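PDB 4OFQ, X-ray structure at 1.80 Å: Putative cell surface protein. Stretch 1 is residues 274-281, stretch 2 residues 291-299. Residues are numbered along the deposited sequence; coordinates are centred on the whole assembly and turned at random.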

# COMPACT_ATOMS: atom_id res chain seq x y z
N ASP A 274 -2.40 15.16 -25.55
CA ASP A 274 -1.40 16.00 -24.92
C ASP A 274 -1.86 16.43 -23.51
O ASP A 274 -2.95 16.96 -23.35
CB ASP A 274 -1.21 17.26 -25.77
CG ASP A 274 0.02 18.03 -25.38
OD1 ASP A 274 -0.02 18.73 -24.34
OD2 ASP A 274 1.03 17.93 -26.11
N LEU A 275 -1.01 16.21 -22.51
CA LEU A 275 -1.41 16.54 -21.13
C LEU A 275 -0.67 17.74 -20.55
O LEU A 275 -0.72 17.93 -19.34
CB LEU A 275 -1.20 15.33 -20.22
CG LEU A 275 -1.95 14.06 -20.62
CD1 LEU A 275 -1.62 12.91 -19.67
CD2 LEU A 275 -3.45 14.32 -20.66
N ALA A 276 -0.01 18.54 -21.38
CA ALA A 276 0.77 19.67 -20.88
C ALA A 276 0.00 20.60 -19.93
O ALA A 276 0.54 21.03 -18.91
CB ALA A 276 1.36 20.49 -22.02
N LYS A 277 -1.25 20.90 -20.27
CA LYS A 277 -2.01 21.87 -19.49
C LYS A 277 -2.34 21.38 -18.08
O LYS A 277 -2.81 22.16 -17.25
CB LYS A 277 -3.28 22.30 -20.23
CG LYS A 277 -4.34 21.22 -20.39
CD LYS A 277 -5.48 21.73 -21.25
CE LYS A 277 -6.79 21.04 -20.95
NZ LYS A 277 -7.95 21.72 -21.61
N TYR A 278 -2.12 20.10 -17.82
CA TYR A 278 -2.38 19.55 -16.49
C TYR A 278 -1.08 19.40 -15.71
O TYR A 278 -1.06 18.78 -14.64
CB TYR A 278 -3.07 18.18 -16.60
CG TYR A 278 -4.30 18.20 -17.48
CD1 TYR A 278 -5.43 18.93 -17.11
CD2 TYR A 278 -4.34 17.47 -18.66
CE1 TYR A 278 -6.56 18.94 -17.91
CE2 TYR A 278 -5.47 17.48 -19.47
CZ TYR A 278 -6.58 18.21 -19.08
OH TYR A 278 -7.71 18.22 -19.88
N THR A 279 0.00 19.95 -16.24
CA THR A 279 1.32 19.74 -15.64
C THR A 279 2.13 21.03 -15.55
O THR A 279 1.75 22.07 -16.10
CB THR A 279 2.16 18.73 -16.45
OG1 THR A 279 2.42 19.25 -17.76
CG2 THR A 279 1.45 17.39 -16.56
N GLU A 280 3.26 20.93 -14.87
CA GLU A 280 4.23 22.02 -14.80
C GLU A 280 5.61 21.43 -15.05
O GLU A 280 6.00 20.44 -14.44
CB GLU A 280 4.21 22.68 -13.42
CG GLU A 280 2.89 23.34 -13.05
CD GLU A 280 2.81 23.69 -11.57
OE1 GLU A 280 3.87 23.75 -10.91
OE2 GLU A 280 1.68 23.91 -11.07
N THR A 281 6.34 22.04 -15.98
CA THR A 281 7.69 21.61 -16.26
C THR A 281 8.65 22.62 -15.67
O THR A 281 8.47 23.82 -15.81
CB THR A 281 7.93 21.50 -17.78
OG1 THR A 281 7.16 20.42 -18.32
CG2 THR A 281 9.42 21.26 -18.08
N GLU A 291 12.18 18.41 -14.16
CA GLU A 291 11.05 17.88 -13.43
C GLU A 291 9.75 18.17 -14.21
O GLU A 291 9.57 19.26 -14.71
CB GLU A 291 11.00 18.58 -12.07
CG GLU A 291 9.99 18.06 -11.11
CD GLU A 291 10.02 18.86 -9.83
OE1 GLU A 291 11.04 18.79 -9.11
OE2 GLU A 291 9.02 19.58 -9.56
N LEU A 292 8.88 17.17 -14.32
CA LEU A 292 7.52 17.43 -14.81
C LEU A 292 6.54 16.81 -13.83
O LEU A 292 6.56 15.60 -13.60
CB LEU A 292 7.32 16.88 -16.23
CG LEU A 292 5.95 17.14 -16.88
CD1 LEU A 292 6.08 17.30 -18.39
CD2 LEU A 292 4.98 16.01 -16.56
N ALA A 293 5.69 17.65 -13.25
CA ALA A 293 4.75 17.20 -12.22
C ALA A 293 3.31 17.44 -12.64
O ALA A 293 2.95 18.54 -13.08
CB ALA A 293 5.01 17.92 -10.89
N PHE A 294 2.48 16.42 -12.48
CA PHE A 294 1.05 16.62 -12.67
C PHE A 294 0.47 17.47 -11.55
O PHE A 294 0.89 17.36 -10.39
CB PHE A 294 0.33 15.28 -12.79
CG PHE A 294 0.32 14.77 -14.19
CD1 PHE A 294 1.36 13.99 -14.67
CD2 PHE A 294 -0.73 15.09 -15.05
CE1 PHE A 294 1.36 13.53 -15.99
CE2 PHE A 294 -0.74 14.64 -16.36
CZ PHE A 294 0.31 13.86 -16.83
N LYS A 295 -0.48 18.34 -11.88
CA LYS A 295 -1.10 19.19 -10.87
C LYS A 295 -2.02 18.37 -9.96
O LYS A 295 -2.79 17.54 -10.45
CB LYS A 295 -1.88 20.32 -11.52
CG LYS A 295 -1.00 21.31 -12.28
CD LYS A 295 -1.83 22.12 -13.27
CE LYS A 295 -0.96 23.18 -13.93
NZ LYS A 295 -1.73 23.94 -14.94
N GLN A 296 -1.98 18.63 -8.66
CA GLN A 296 -2.81 17.88 -7.72
C GLN A 296 -4.31 18.02 -7.98
O GLN A 296 -5.06 17.05 -7.85
CB GLN A 296 -2.51 18.26 -6.27
CG GLN A 296 -1.15 17.87 -5.78
CD GLN A 296 -1.04 17.94 -4.27
OE1 GLN A 296 -1.00 19.03 -3.68
NE2 GLN A 296 -0.99 16.77 -3.63
N ASP A 297 -4.76 19.22 -8.33
CA ASP A 297 -6.19 19.44 -8.55
C ASP A 297 -6.69 18.62 -9.75
O ASP A 297 -7.86 18.21 -9.78
CB ASP A 297 -6.52 20.93 -8.67
CG ASP A 297 -5.63 21.65 -9.66
OD1 ASP A 297 -4.45 21.90 -9.33
OD2 ASP A 297 -6.11 21.96 -10.77
N PHE A 298 -5.82 18.40 -10.72
CA PHE A 298 -6.13 17.49 -11.83
C PHE A 298 -6.12 16.03 -11.37
O PHE A 298 -7.09 15.29 -11.60
CB PHE A 298 -5.14 17.66 -12.99
CG PHE A 298 -5.31 16.61 -14.07
CD1 PHE A 298 -6.40 16.64 -14.91
CD2 PHE A 298 -4.39 15.59 -14.20
CE1 PHE A 298 -6.56 15.67 -15.90
CE2 PHE A 298 -4.55 14.63 -15.18
CZ PHE A 298 -5.63 14.67 -16.03
N LEU A 299 -5.03 15.61 -10.73
CA LEU A 299 -4.91 14.24 -10.24
C LEU A 299 -6.10 13.87 -9.37
O LEU A 299 -6.58 12.74 -9.42
CB LEU A 299 -3.61 14.05 -9.46
CG LEU A 299 -2.34 14.15 -10.30
CD1 LEU A 299 -1.10 14.02 -9.42
CD2 LEU A 299 -2.36 13.11 -11.40
O HOH W 1 7.29 20.68 -11.86

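The strand segments 279-281 and 291-294 lie antiparallel and are joined through their backbones. E280 and A293 form the hydrogen-bonded pair. E280 N donates to A293 O at 3.0 Å, and A293 N donates to E280 O at 3.0 Å. T279 faces F294, and T281 faces L292, in the non-hydrogen-bonded pairs. There the chains come close enough for CA-H...O contacts, such as L292 CA to E280 O at 3.4 Å. One more backbone bond follows beyond the strand, where K295 N donates to Y278 O at 2.9 Å.

The side chains of T279, T281, L292 and F294 share one face of the sheet. Here the main bump is a methyl group. T279 CG2 sits over the face of the F294 ring, 3.5 Å from its centroid and only 10° off the ring normal. The same T279 CG2 lies 3.8 Å from L292 CD2, so the methyl touches both the ring and the leucine. A threonine suits this place because its two branches do different work: CG2 packs on the ring, while OG1 donates to A276 O at 2.8 Å, within its own stretch. The edge of the F294 ring is met by L275, whose CD1 lies 3.6 Å from F294 CZ. L275, L292 and F294 are all buried, as fits their apolar side chains. Further along, T281 OG1 lies 3.3 Å from L292 CD1.

A second aromatic contact joins the 3-10 turn to the helix. The rings of Y278 and F298 form an offset stack, with centroids 4.1 Å apart and planes at 18°. The offset brings Y278 CB over the F298 face, 3.8 Å from the ring centroid. F298 is buried, whereas Y278 is partly exposed. Tyrosine suits that position: its flat ring covers the phenylalanine, and its hydroxyl lies at the far end of the ring from CB.

E280 and A293 place their side chains on the other face. A293 is small, and its methyl adds little bulk there. E280 is exposed; its OE2 comes within 3.9 Å of K295 CG. K295, at the N-cap position of the helix, has a long side chain that reaches back across the first stretch. Its CE passes 3.6 Å from T279 O, and its NZ donates to K277 O at 3.1 Å. A water also bridges the stretches, donating to E280 O at 2.9 Å and to E291 OE2 at 3.1 Å. In all, the contact buries 608 Å², counting both sides.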